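Side-chain contacts in AGR_C_4470p (Agrobacterium tumefaciens str. C58, PDB 2HQV), which is of unknown function but belongs to the ChuX/HutX haem-utilisation family, so that a role in binding or handling haem is plausible: residues A74-M79 / H101-T106; I85-Q90 / S118-H123; I132-R137 / E179-G184; S146-N151 / M157-V162. All coordinates share one frame; numbering follows the deposited sequence.

How the interactions relate
Interactions 1, 3 and 4 meet on the face of the six-stranded antiparallel sheet that carries Val147, Phe149 and Phe158. Helix 72-79 of interaction 1 lies against it: Met79 CE comes within 3.5 Å of Phe149 CZ of interaction 4, and Ile75 CD1 lies 3.6 Å from Ile132 CD1 of interaction 3. Strand 85-90 of interaction 2 pairs with strand 156-161 of interaction 4, Ile88 N standing 2.9 Å from Lys159 O. Strands 129-139 and 142-151 likewise join interactions 3 and 4, whereas interactions 2 and 3, with centres about 20 Å apart, share only the sheet. Interaction 1 meets interaction 2 where Leu102 CD2 is 3.8 Å from Ile85 CD1.

Interaction 1 (A74-M79 / H101-T106); sequences AIWNEM and HLPEGT
Trp76, on helix 72-79, reaches the loop 101-106 with NE1 and the outer, six-membered part of its indole. Its CG stands anti to the backbone N (chi1 -175°), and this carries the ring past the side of the helix. There NE1 donates a hydrogen bond of 2.9 Å to the carbonyl O of Pro103, with an N-H...O angle of 157°. The acceptor sits at the edge of the indole, close to the ring plane, and the N-H meets it almost head-on down the carbonyl. Over one face of the indole lies Leu102, whose CD1 makes a CH-pi contact 4.0 Å from the centroid of the six-membered ring. The second methyl of this leucine, CD2, touches Trp76 CH2 at 3.7 Å. A turn further along the helix, Met79, a selenomethionine, packs its CB at 3.8 Å from Leu102 CD1, so both helix residues share one branched side chain. A water bridges the backbones, donating to Met79 O and accepting from Leu102 N. The contact joins helix 72-79, which lies on the large sheet, to the loop entering strand 105-108 of the small three-stranded sheet; Phe112 and Ile114 of that sheet also meet the indole. Tryptophan suits this place because it joins a broad apolar surface to a single donor; the buried N-H is satisfied by Pro103 O, and that bond together with the leucine over the face limits how the ring can turn.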
loop_
_atom_site.group_PDB
_atom_site.type_symbol
_atom_site.label_atom_id
_atom_site.label_comp_id
_atom_site.label_asym_id
_atom_site.label_seq_id
_atom_site.Cartn_x
_atom_site.Cartn_y
_atom_site.Cartn_z
ATOM N N ALA A 74 14.390 17.433 1.660
ATOM C CA ALA A 74 14.240 18.672 0.899
ATOM C C ALA A 74 13.053 18.588 -0.053
ATOM O O ALA A 74 12.272 19.538 -0.189
ATOM C CB ALA A 74 15.515 18.967 0.111
ATOM N N ILE A 75 12.919 17.445 -0.714
ATOM C CA ILE A 75 11.833 17.250 -1.661
ATOM C C ILE A 75 10.483 17.189 -0.957
ATOM O O ILE A 75 9.509 17.789 -1.420
ATOM C CB ILE A 75 12.088 15.988 -2.519
ATOM C CG1 ILE A 75 13.296 16.251 -3.433
ATOM C CG2 ILE A 75 10.846 15.635 -3.344
ATOM C CD1 ILE A 75 13.788 15.038 -4.227
ATOM N N TRP A 76 10.421 16.481 0.166
ATOM C CA TRP A 76 9.176 16.393 0.919
ATOM C C TRP A 76 8.762 17.792 1.388
ATOM O O TRP A 76 7.607 18.182 1.251
ATOM C CB TRP A 76 9.347 15.467 2.126
ATOM C CG TRP A 76 8.087 15.234 2.874
ATOM C CD1 TRP A 76 7.618 15.951 3.937
ATOM C CD2 TRP A 76 7.104 14.224 2.606
ATOM N NE1 TRP A 76 6.406 15.452 4.346
ATOM C CE2 TRP A 76 6.062 14.396 3.545
ATOM C CE3 TRP A 76 6.998 13.197 1.656
ATOM C CZ2 TRP A 76 4.929 13.568 3.574
ATOM C CZ3 TRP A 76 5.869 12.372 1.682
ATOM C CH2 TRP A 76 4.848 12.570 2.634
ATOM N N ASN A 77 9.708 18.543 1.945
ATOM C CA ASN A 77 9.414 19.896 2.422
ATOM C C ASN A 77 8.920 20.755 1.259
ATOM O O ASN A 77 7.973 21.532 1.394
ATOM C CB ASN A 77 10.665 20.536 3.034
ATOM C CG ASN A 77 10.442 21.988 3.421
ATOM O OD1 ASN A 77 9.621 22.291 4.289
ATOM N ND2 ASN A 77 11.165 22.899 2.770
ATOM N N GLU A 78 9.572 20.599 0.117
ATOM C CA GLU A 78 9.216 21.333 -1.086
ATOM C C GLU A 78 7.764 21.038 -1.473
ATOM O O GLU A 78 6.953 21.951 -1.667
ATOM C CB GLU A 78 10.152 20.921 -2.227
ATOM C CG GLU A 78 10.152 21.847 -3.414
ATOM C CD GLU A 78 10.833 23.168 -3.109
ATOM O OE1 GLU A 78 12.076 23.184 -2.974
ATOM O OE2 GLU A 78 10.121 24.184 -2.995
HETATM N N MSE A 79 7.430 19.756 -1.567
HETATM C CA MSE A 79 6.078 19.364 -1.956
HETATM C C MSE A 79 5.002 19.789 -0.957
HETATM O O MSE A 79 3.850 19.988 -1.333
HETATM C CB MSE A 79 6.014 17.852 -2.187
HETATM C CG MSE A 79 6.930 17.380 -3.312
HETATM SE SE MSE A 79 6.668 15.499 -3.731
HETATM C CE MSE A 79 7.233 14.723 -2.039
ATOM N N HIS A 101 -2.985 17.625 1.558
ATOM C CA HIS A 101 -1.722 18.339 1.673
ATOM C C HIS A 101 -0.761 17.388 2.372
ATOM O O HIS A 101 -1.178 16.580 3.197
ATOM C CB HIS A 101 -1.873 19.600 2.535
ATOM C CG HIS A 101 -2.617 20.713 1.865
ATOM N ND1 HIS A 101 -3.972 20.663 1.612
ATOM C CD2 HIS A 101 -2.189 21.908 1.386
ATOM C CE1 HIS A 101 -4.345 21.777 1.005
ATOM N NE2 HIS A 101 -3.283 22.547 0.857
ATOM N N LEU A 102 0.517 17.456 2.034
ATOM C CA LEU A 102 1.488 16.600 2.702
ATOM C C LEU A 102 1.822 17.212 4.058
ATOM O O LEU A 102 2.204 18.383 4.139
ATOM C CB LEU A 102 2.752 16.465 1.859
ATOM C CG LEU A 102 2.592 15.639 0.586
ATOM C CD1 LEU A 102 3.936 15.476 -0.108
ATOM C CD2 LEU A 102 2.011 14.286 0.955
ATOM N N PRO A 103 1.675 16.435 5.146
ATOM C CA PRO A 103 1.975 16.954 6.484
ATOM C C PRO A 103 3.452 16.883 6.834
ATOM O O PRO A 103 4.242 16.252 6.131
ATOM C CB PRO A 103 1.143 16.055 7.388
ATOM C CG PRO A 103 1.300 14.732 6.724
ATOM C CD PRO A 103 1.134 15.066 5.232
ATOM N N GLU A 104 3.817 17.532 7.934
ATOM C CA GLU A 104 5.192 17.530 8.400
ATOM C C GLU A 104 5.481 16.143 8.948
ATOM O O GLU A 104 4.571 15.448 9.407
ATOM C CB GLU A 104 5.381 18.557 9.516
ATOM C CG GLU A 104 4.851 19.943 9.186
ATOM C CD GLU A 104 5.033 20.922 10.334
ATOM O OE1 GLU A 104 4.626 20.597 11.470
ATOM O OE2 GLU A 104 5.583 22.015 10.097
ATOM N N GLY A 105 6.743 15.741 8.896
ATOM C CA GLY A 105 7.103 14.434 9.401
ATOM C C GLY A 105 8.255 14.500 10.385
ATOM O O GLY A 105 9.068 15.418 10.342
ATOM N N THR A 106 8.308 13.525 11.286
ATOM C CA THR A 106 9.382 13.429 12.263
ATOM C C THR A 106 10.095 12.130 11.911
ATOM O O THR A 106 9.507 11.257 11.274
ATOM C CB THR A 106 8.838 13.331 13.697
ATOM O OG1 THR A 106 7.979 12.187 13.806
ATOM C CG2 THR A 106 8.076 14.595 14.067
HETATM O O HOH W 1 1.314 19.270 -0.049
#

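Interaction 2 (I85-Q90 / S118-H123); sequences ILMIVQ and SPIGGH
One methyl group, CD1 of Ile120, makes both of the close contacts by which the loop 118-123 meets strand 85-90, and the junction is wholly apolar. It lies 3.6 Å from CB of Met87 and 3.8 Å from CD1 of Ile85, two residues whose side chains extend from the same side of the strand. Ile120 points toward the strand and is extended at its end (chi2 176°), which pushes CD1 forward as the touching atom. Ile85 meets it methyl to methyl, the two side chains crossing at about a right angle; its CG1 lies between the backbone N and the carbonyl carbon (chi1 50°), and the bend at chi2 brings CD1 round to the loop. Met87, a selenomethionine, offers its CB, while the rest of its chain bends off in another direction. Ser118 OG accepts a hydrogen bond of 3.1 Å from Ile120 N, forming an ST turn. The loop leads from strand 111-114 to strand 123-124, and Gly121 and His123 pair with a strand of the second subunit, so the sheet continues across the interface; Met87 and Val89 also touch Leu96 of that subunit. The contact thus sits beside the dimer interface. Branched aliphatic residues fit this buried place, since they fill it with methyl groups and bring no polar side-chain atom needing a partner; packing alone joins the loop to the strand at this point.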
loop_
_atom_site.group_PDB
_atom_site.type_symbol
_atom_site.label_atom_id
_atom_site.label_comp_id
_atom_site.label_asym_id
_atom_site.label_seq_id
_atom_site.Cartn_x
_atom_site.Cartn_y
_atom_site.Cartn_z
ATOM N N ILE A 85 -2.178 17.574 -3.130
ATOM C CA ILE A 85 -1.675 16.679 -4.163
ATOM C C ILE A 85 -2.425 15.349 -4.075
ATOM O O ILE A 85 -3.406 15.229 -3.343
ATOM C CB ILE A 85 -0.138 16.445 -4.000
ATOM C CG1 ILE A 85 0.214 16.056 -2.556
ATOM C CG2 ILE A 85 0.610 17.717 -4.364
ATOM C CD1 ILE A 85 -0.265 14.667 -2.112
ATOM N N LEU A 86 -1.989 14.351 -4.833
ATOM C CA LEU A 86 -2.636 13.053 -4.760
ATOM C C LEU A 86 -1.589 12.012 -4.382
ATOM O O LEU A 86 -0.630 11.789 -5.117
ATOM C CB LEU A 86 -3.285 12.677 -6.097
ATOM C CG LEU A 86 -3.980 11.307 -6.083
ATOM C CD1 LEU A 86 -5.120 11.331 -5.075
ATOM C CD2 LEU A 86 -4.509 10.965 -7.476
HETATM N N MSE A 87 -1.769 11.410 -3.216
HETATM C CA MSE A 87 -0.864 10.385 -2.726
HETATM C C MSE A 87 -1.361 9.024 -3.196
HETATM O O MSE A 87 -2.540 8.705 -3.048
HETATM C CB MSE A 87 -0.805 10.423 -1.193
HETATM C CG MSE A 87 -0.422 9.093 -0.559
HETATM SE SE MSE A 87 1.458 8.556 -0.686
HETATM C CE MSE A 87 1.863 8.862 -2.492
ATOM N N ILE A 88 -0.473 8.226 -3.776
ATOM C CA ILE A 88 -0.875 6.904 -4.244
ATOM C C ILE A 88 0.075 5.786 -3.820
ATOM O O ILE A 88 1.286 5.868 -4.015
ATOM C CB ILE A 88 -0.997 6.851 -5.779
ATOM C CG1 ILE A 88 -2.006 7.893 -6.262
ATOM C CG2 ILE A 88 -1.457 5.451 -6.216
ATOM C CD1 ILE A 88 -2.230 7.869 -7.766
ATOM N N VAL A 89 -0.498 4.748 -3.228
ATOM C CA VAL A 89 0.253 3.580 -2.796
ATOM C C VAL A 89 -0.436 2.445 -3.531
ATOM O O VAL A 89 -1.666 2.390 -3.566
ATOM C CB VAL A 89 0.144 3.343 -1.272
ATOM C CG1 VAL A 89 0.673 1.946 -0.917
ATOM C CG2 VAL A 89 0.956 4.401 -0.519
ATOM N N GLN A 90 0.348 1.552 -4.122
ATOM C CA GLN A 90 -0.213 0.437 -4.875
ATOM C C GLN A 90 0.471 -0.899 -4.607
ATOM O O GLN A 90 1.692 -0.975 -4.507
ATOM C CB GLN A 90 -0.161 0.757 -6.379
ATOM C CG GLN A 90 -0.264 -0.461 -7.298
ATOM C CD GLN A 90 -0.490 -0.078 -8.751
ATOM O OE1 GLN A 90 -0.063 0.986 -9.196
ATOM N NE2 GLN A 90 -1.153 -0.955 -9.501
ATOM N N SER A 118 -4.314 16.532 7.754
ATOM C CA SER A 118 -4.487 15.957 6.427
ATOM C C SER A 118 -4.857 14.493 6.544
ATOM O O SER A 118 -4.429 13.810 7.475
ATOM C CB SER A 118 -3.191 16.073 5.621
ATOM O OG SER A 118 -3.260 15.315 4.422
ATOM N N PRO A 119 -5.675 13.992 5.609
ATOM C CA PRO A 119 -6.057 12.580 5.671
ATOM C C PRO A 119 -4.874 11.679 5.314
ATOM O O PRO A 119 -4.923 10.471 5.526
ATOM C CB PRO A 119 -7.192 12.484 4.657
ATOM C CG PRO A 119 -6.835 13.536 3.647
ATOM C CD PRO A 119 -6.400 14.688 4.533
ATOM N N ILE A 120 -3.818 12.273 4.769
ATOM C CA ILE A 120 -2.620 11.516 4.407
ATOM C C ILE A 120 -1.767 11.397 5.661
ATOM O O ILE A 120 -1.194 12.380 6.120
ATOM C CB ILE A 120 -1.791 12.240 3.318
ATOM C CG1 ILE A 120 -2.588 12.316 2.018
ATOM C CG2 ILE A 120 -0.458 11.500 3.086
ATOM C CD1 ILE A 120 -1.891 13.106 0.924
ATOM N N GLY A 121 -1.692 10.196 6.221
ATOM C CA GLY A 121 -0.895 9.994 7.415
ATOM C C GLY A 121 -0.316 8.594 7.484
ATOM O O GLY A 121 -0.639 7.730 6.667
ATOM N N GLY A 122 0.544 8.365 8.465
ATOM C CA GLY A 122 1.143 7.055 8.602
ATOM C C GLY A 122 2.641 7.068 8.790
ATOM O O GLY A 122 3.188 7.936 9.478
ATOM N N HIS A 123 3.308 6.114 8.145
ATOM C CA HIS A 123 4.750 5.965 8.295
ATOM C C HIS A 123 5.446 5.536 7.020
ATOM O O HIS A 123 5.063 4.540 6.402
ATOM C CB HIS A 123 5.020 4.920 9.372
ATOM C CG HIS A 123 4.178 5.094 10.593
ATOM N ND1 HIS A 123 4.528 5.935 11.626
ATOM C CD2 HIS A 123 2.964 4.584 10.915
ATOM C CE1 HIS A 123 3.566 5.939 12.532
ATOM N NE2 HIS A 123 2.605 5.128 12.122
#

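Interaction 3 (I132-R137 / E179-G184); sequences ITFVDR and EELRDG
Asp136 and Phe134, both pointing from strand 132-137 toward helix 179-184, divide the contact into a polar and an apolar half. In the polar half Arg182 NH2 gives Asp136 OD2 a weak, bent hydrogen bond of 3.4 Å with an N-H...O angle of 128°, part of a salt bridge in which the carboxylate and guanidinium planes are turned 40° apart. The stronger partner of the aspartate is Arg143, whose NH2 bridges to the same OD2 and also to Glu179 OE2; it thereby lies between two acidic groups that would otherwise probably repel. Within the helix Arg182 NH1 forms a salt bridge with Asp183 OD1, though its exact geometry is doubtful, and the network of one arginine with two aspartates rests partly on it. Bends at chi2 and chi3 fold the arginine back along the helix. Its aliphatic part serves the apolar half, with Arg182 CG 3.4 Å from Phe134 CB and Arg182 CA over the face of the phenyl ring, 4.3 Å from its centroid. Leu181 comes to the ring edge, where its CD2 touches Phe134 CE2 at 3.6 Å. Phenylalanine suits this buried position and the long arginine its boundary, where methylenes can pack while the charge reaches outward. Helix 172-185 thus packs on one face of an antiparallel sheet, its segment axis passing 9.3 Å from that of strand 129-139, an alpha+beta arrangement.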
loop_
_atom_site.group_PDB
_atom_site.type_symbol
_atom_site.label_atom_id
_atom_site.label_comp_id
_atom_site.label_asym_id
_atom_site.label_seq_id
_atom_site.Cartn_x
_atom_site.Cartn_y
_atom_site.Cartn_z
ATOM N N ILE A 132 14.630 9.157 -5.990
ATOM C CA ILE A 132 13.366 9.875 -6.085
ATOM C C ILE A 132 13.318 10.311 -7.543
ATOM O O ILE A 132 14.126 11.132 -7.977
ATOM C CB ILE A 132 13.348 11.099 -5.147
ATOM C CG1 ILE A 132 13.518 10.627 -3.697
ATOM C CG2 ILE A 132 12.025 11.865 -5.307
ATOM C CD1 ILE A 132 13.808 11.723 -2.724
ATOM N N THR A 133 12.384 9.741 -8.297
ATOM C CA THR A 133 12.273 10.027 -9.724
ATOM C C THR A 133 11.041 10.823 -10.122
ATOM O O THR A 133 9.910 10.427 -9.828
ATOM C CB THR A 133 12.260 8.720 -10.534
ATOM O OG1 THR A 133 13.343 7.888 -10.099
ATOM C CG2 THR A 133 12.385 9.019 -12.034
ATOM N N PHE A 134 11.284 11.935 -10.813
ATOM C CA PHE A 134 10.222 12.808 -11.292
ATOM C C PHE A 134 9.818 12.286 -12.666
ATOM O O PHE A 134 10.608 12.334 -13.614
ATOM C CB PHE A 134 10.731 14.254 -11.392
ATOM C CG PHE A 134 11.150 14.837 -10.076
ATOM C CD1 PHE A 134 12.344 14.452 -9.472
ATOM C CD2 PHE A 134 10.332 15.755 -9.423
ATOM C CE1 PHE A 134 12.720 14.970 -8.237
ATOM C CE2 PHE A 134 10.691 16.282 -8.187
ATOM C CZ PHE A 134 11.888 15.892 -7.586
ATOM N N VAL A 135 8.591 11.777 -12.761
ATOM C CA VAL A 135 8.081 11.207 -14.004
ATOM C C VAL A 135 7.095 12.152 -14.688
ATOM O O VAL A 135 6.061 12.510 -14.131
ATOM C CB VAL A 135 7.414 9.844 -13.720
ATOM C CG1 VAL A 135 6.957 9.188 -15.014
ATOM C CG2 VAL A 135 8.402 8.941 -12.976
ATOM N N ASP A 136 7.443 12.554 -15.906
ATOM C CA ASP A 136 6.642 13.483 -16.696
ATOM C C ASP A 136 6.419 12.818 -18.055
ATOM O O ASP A 136 7.280 12.878 -18.929
ATOM C CB ASP A 136 7.425 14.798 -16.856
ATOM C CG ASP A 136 6.693 15.834 -17.694
ATOM O OD1 ASP A 136 5.681 15.489 -18.348
ATOM O OD2 ASP A 136 7.143 17.005 -17.698
ATOM N N ARG A 137 5.269 12.177 -18.214
ATOM C CA ARG A 137 4.985 11.490 -19.454
ATOM C C ARG A 137 3.522 11.392 -19.806
ATOM O O ARG A 137 2.631 11.586 -18.978
ATOM C CB ARG A 137 5.550 10.073 -19.428
ATOM C CG ARG A 137 5.062 9.237 -18.262
ATOM C CD ARG A 137 5.703 7.860 -18.265
ATOM N NE ARG A 137 5.122 6.979 -19.275
ATOM C CZ ARG A 137 4.015 6.258 -19.100
ATOM N NH1 ARG A 137 3.357 6.297 -17.947
ATOM N NH2 ARG A 137 3.555 5.508 -20.091
ATOM N N GLU A 179 7.588 21.184 -12.264
ATOM C CA GLU A 179 8.539 21.383 -13.358
ATOM C C GLU A 179 9.821 22.054 -12.865
ATOM O O GLU A 179 10.926 21.651 -13.221
ATOM C CB GLU A 179 7.896 22.235 -14.448
ATOM C CG GLU A 179 6.568 21.682 -14.952
ATOM C CD GLU A 179 5.996 22.501 -16.091
ATOM O OE1 GLU A 179 6.059 23.745 -16.009
ATOM O OE2 GLU A 179 5.477 21.903 -17.060
ATOM N N GLU A 180 9.650 23.080 -12.037
ATOM C CA GLU A 180 10.752 23.835 -11.458
ATOM C C GLU A 180 11.686 22.899 -10.685
ATOM O O GLU A 180 12.892 22.864 -10.921
ATOM C CB GLU A 180 10.168 24.891 -10.520
ATOM C CG GLU A 180 11.145 25.889 -9.942
ATOM C CD GLU A 180 10.515 26.685 -8.804
ATOM O OE1 GLU A 180 9.350 27.117 -8.953
ATOM O OE2 GLU A 180 11.182 26.880 -7.764
ATOM N N LEU A 181 11.123 22.140 -9.754
ATOM C CA LEU A 181 11.918 21.213 -8.957
ATOM C C LEU A 181 12.569 20.134 -9.834
ATOM O O LEU A 181 13.771 19.860 -9.708
ATOM C CB LEU A 181 11.041 20.567 -7.882
ATOM C CG LEU A 181 11.742 19.641 -6.890
ATOM C CD1 LEU A 181 12.853 20.407 -6.158
ATOM C CD2 LEU A 181 10.726 19.098 -5.913
ATOM N N ARG A 182 11.775 19.532 -10.724
ATOM C CA ARG A 182 12.272 18.492 -11.631
ATOM C C ARG A 182 13.404 19.014 -12.528
ATOM O O ARG A 182 14.428 18.348 -12.683
ATOM C CB ARG A 182 11.120 17.946 -12.493
ATOM C CG ARG A 182 11.490 16.789 -13.447
ATOM C CD ARG A 182 12.082 17.250 -14.784
ATOM N NE ARG A 182 11.070 17.665 -15.756
ATOM C CZ ARG A 182 10.427 18.824 -15.723
ATOM N NH1 ARG A 182 10.691 19.694 -14.760
ATOM N NH2 ARG A 182 9.525 19.120 -16.649
ATOM N N ASP A 183 13.222 20.199 -13.112
ATOM C CA ASP A 183 14.253 20.772 -13.986
ATOM C C ASP A 183 15.603 20.881 -13.273
ATOM O O ASP A 183 16.651 20.636 -13.871
ATOM C CB ASP A 183 13.852 22.170 -14.478
ATOM C CG ASP A 183 12.696 22.142 -15.449
ATOM O OD1 ASP A 183 12.444 21.077 -16.054
ATOM O OD2 ASP A 183 12.049 23.200 -15.619
ATOM N N GLY A 184 15.563 21.256 -11.997
ATOM C CA GLY A 184 16.783 21.405 -11.220
ATOM C C GLY A 184 17.634 20.157 -11.087
ATOM O O GLY A 184 18.834 20.242 -10.810
#

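Interaction 4 (S146-N151 / M157-V162); sequences SVWFMN and MFKIFV
A beta hairpin joins strands 142-151 and 156-161 in the middle of the six-stranded antiparallel sheet. Val147 and Ile160 form a hydrogen-bonded pair, with Val147 N to Ile160 O at 2.7 Å and Ile160 N to Val147 O at 2.9 Å; toward the turn, Met157 N donates to Phe149 O. On the face bearing Phe149 and Phe158 the two phenyl rings make an offset stack, their centroids 4.5 Å apart and planes 18° from parallel. Phe158 CZ sits over the rim of the other ring, 3.3 Å from Phe149 CG. Flat aromatics suit this buried layer, on which Trp76 and Met79 of helix 72-79 also pack. At the turn, Asn151 OD1 accepts from Gly155 N, while its ND2 bonds to Asp93 of the second subunit.

On the opposite face Trp148 and Lys159, a non-hydrogen-bonded pair, run side by side. The lysine is extended beyond CG, and this lays its methylenes along the indole: CE stands over the six-membered ring, 3.3 Å from the centroid, and NZ continues as a cation-pi partner at 3.6 Å from the same centroid. Lysine thus offers both apolar methylenes and a positive charge to one ring, and the pi cloud would probably stabilise the charge lying over it. The indole edge is tied down by Trp148 NE1, which donates to Ser146 OG at 2.9 Å, nearly in the ring plane. Ser146 is small enough for Phe161 to lie across it, with Ser146 CB 3.4 Å above the centre of the Phe161 ring.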
loop_
_atom_site.group_PDB
_atom_site.type_symbol
_atom_site.label_atom_id
_atom_site.label_comp_id
_atom_site.label_asym_id
_atom_site.label_seq_id
_atom_site.Cartn_x
_atom_site.Cartn_y
_atom_site.Cartn_z
ATOM N N SER A 146 4.346 13.183 -11.787
ATOM C CA SER A 146 4.367 12.605 -10.447
ATOM C C SER A 146 5.789 12.451 -9.922
ATOM O O SER A 146 6.764 12.518 -10.680
ATOM C CB SER A 146 3.661 11.242 -10.461
ATOM O OG SER A 146 4.218 10.391 -11.454
ATOM N N VAL A 147 5.900 12.267 -8.613
ATOM C CA VAL A 147 7.191 12.091 -7.971
ATOM C C VAL A 147 7.204 10.699 -7.339
ATOM O O VAL A 147 6.425 10.404 -6.427
ATOM C CB VAL A 147 7.427 13.163 -6.888
ATOM C CG1 VAL A 147 8.840 13.029 -6.320
ATOM C CG2 VAL A 147 7.218 14.555 -7.484
ATOM N N TRP A 148 8.094 9.851 -7.845
ATOM C CA TRP A 148 8.223 8.478 -7.382
ATOM C C TRP A 148 9.362 8.279 -6.385
ATOM O O TRP A 148 10.524 8.507 -6.712
ATOM C CB TRP A 148 8.482 7.552 -8.577
ATOM C CG TRP A 148 7.360 7.445 -9.574
ATOM C CD1 TRP A 148 6.500 8.435 -9.965
ATOM C CD2 TRP A 148 7.014 6.288 -10.345
ATOM N NE1 TRP A 148 5.640 7.962 -10.926
ATOM C CE2 TRP A 148 5.931 6.647 -11.176
ATOM C CE3 TRP A 148 7.509 4.975 -10.405
ATOM C CZ2 TRP A 148 5.343 5.748 -12.072
ATOM C CZ3 TRP A 148 6.919 4.078 -11.297
ATOM C CH2 TRP A 148 5.846 4.468 -12.113
ATOM N N PHE A 149 9.037 7.854 -5.173
ATOM C CA PHE A 149 10.073 7.571 -4.193
ATOM C C PHE A 149 10.367 6.083 -4.394
ATOM O O PHE A 149 9.533 5.231 -4.098
ATOM C CB PHE A 149 9.575 7.876 -2.779
ATOM C CG PHE A 149 9.532 9.348 -2.472
ATOM C CD1 PHE A 149 8.683 10.190 -3.184
ATOM C CD2 PHE A 149 10.385 9.903 -1.521
ATOM C CE1 PHE A 149 8.683 11.568 -2.963
ATOM C CE2 PHE A 149 10.397 11.281 -1.289
ATOM C CZ PHE A 149 9.543 12.116 -2.013
HETATM N N MSE A 150 11.545 5.788 -4.942
HETATM C CA MSE A 150 11.951 4.412 -5.245
HETATM C C MSE A 150 12.679 3.702 -4.108
HETATM O O MSE A 150 13.389 4.331 -3.325
HETATM C CB MSE A 150 12.882 4.390 -6.462
HETATM C CG MSE A 150 12.469 5.276 -7.626
HETATM SE SE MSE A 150 10.780 4.761 -8.380
HETATM C CE MSE A 150 11.186 2.922 -8.901
ATOM N N ASN A 151 12.508 2.384 -4.034
ATOM C CA ASN A 151 13.198 1.591 -3.022
ATOM C C ASN A 151 14.426 0.952 -3.684
ATOM O O ASN A 151 14.667 1.148 -4.877
ATOM C CB ASN A 151 12.284 0.504 -2.438
ATOM C CG ASN A 151 11.702 -0.415 -3.501
ATOM O OD1 ASN A 151 12.385 -0.805 -4.446
ATOM N ND2 ASN A 151 10.436 -0.780 -3.335
HETATM N N MSE A 157 7.872 3.146 -3.816
HETATM C CA MSE A 157 7.394 2.997 -2.444
HETATM C C MSE A 157 6.004 3.639 -2.405
HETATM O O MSE A 157 5.057 3.103 -1.828
HETATM C CB MSE A 157 8.344 3.725 -1.489
HETATM C CG MSE A 157 9.752 3.146 -1.461
HETATM SE SE MSE A 157 10.960 4.295 -0.466
HETATM C CE MSE A 157 10.165 4.146 1.283
ATOM N N PHE A 158 5.901 4.796 -3.046
ATOM C CA PHE A 158 4.649 5.534 -3.155
ATOM C C PHE A 158 4.891 6.595 -4.211
ATOM O O PHE A 158 6.039 6.822 -4.612
ATOM C CB PHE A 158 4.250 6.166 -1.812
ATOM C CG PHE A 158 5.215 7.204 -1.309
ATOM C CD1 PHE A 158 5.039 8.550 -1.619
ATOM C CD2 PHE A 158 6.307 6.834 -0.531
ATOM C CE1 PHE A 158 5.946 9.518 -1.157
ATOM C CE2 PHE A 158 7.214 7.784 -0.068
ATOM C CZ PHE A 158 7.033 9.127 -0.383
ATOM N N LYS A 159 3.819 7.238 -4.664
ATOM C CA LYS A 159 3.919 8.259 -5.705
ATOM C C LYS A 159 3.087 9.484 -5.344
ATOM O O LYS A 159 2.003 9.357 -4.801
ATOM C CB LYS A 159 3.393 7.701 -7.034
ATOM C CG LYS A 159 4.071 6.431 -7.514
ATOM C CD LYS A 159 3.328 5.804 -8.696
ATOM C CE LYS A 159 4.005 4.499 -9.135
ATOM N NZ LYS A 159 3.307 3.835 -10.278
ATOM N N ILE A 160 3.594 10.669 -5.650
ATOM C CA ILE A 160 2.852 11.896 -5.386
ATOM C C ILE A 160 2.528 12.473 -6.767
ATOM O O ILE A 160 3.434 12.782 -7.544
ATOM C CB ILE A 160 3.690 12.942 -4.606
ATOM C CG1 ILE A 160 4.197 12.356 -3.284
ATOM C CG2 ILE A 160 2.850 14.197 -4.361
ATOM C CD1 ILE A 160 3.096 11.937 -2.308
ATOM N N PHE A 161 1.241 12.598 -7.068
ATOM C CA PHE A 161 0.805 13.127 -8.348
ATOM C C PHE A 161 0.343 14.569 -8.281
ATOM O O PHE A 161 -0.235 15.002 -7.287
ATOM C CB PHE A 161 -0.347 12.284 -8.904
ATOM C CG PHE A 161 0.097 11.045 -9.603
ATOM C CD1 PHE A 161 0.222 11.026 -10.987
ATOM C CD2 PHE A 161 0.424 9.902 -8.881
ATOM C CE1 PHE A 161 0.670 9.883 -11.649
ATOM C CE2 PHE A 161 0.874 8.749 -9.536
ATOM C CZ PHE A 161 0.995 8.744 -10.923
ATOM N N VAL A 162 0.613 15.308 -9.354
ATOM C CA VAL A 162 0.162 16.688 -9.466
ATOM C C VAL A 162 -1.336 16.558 -9.784
ATOM O O VAL A 162 -1.729 15.729 -10.603
ATOM C CB VAL A 162 0.890 17.411 -10.626
ATOM C CG1 VAL A 162 0.221 18.745 -10.924
ATOM C CG2 VAL A 162 2.348 17.642 -10.247
#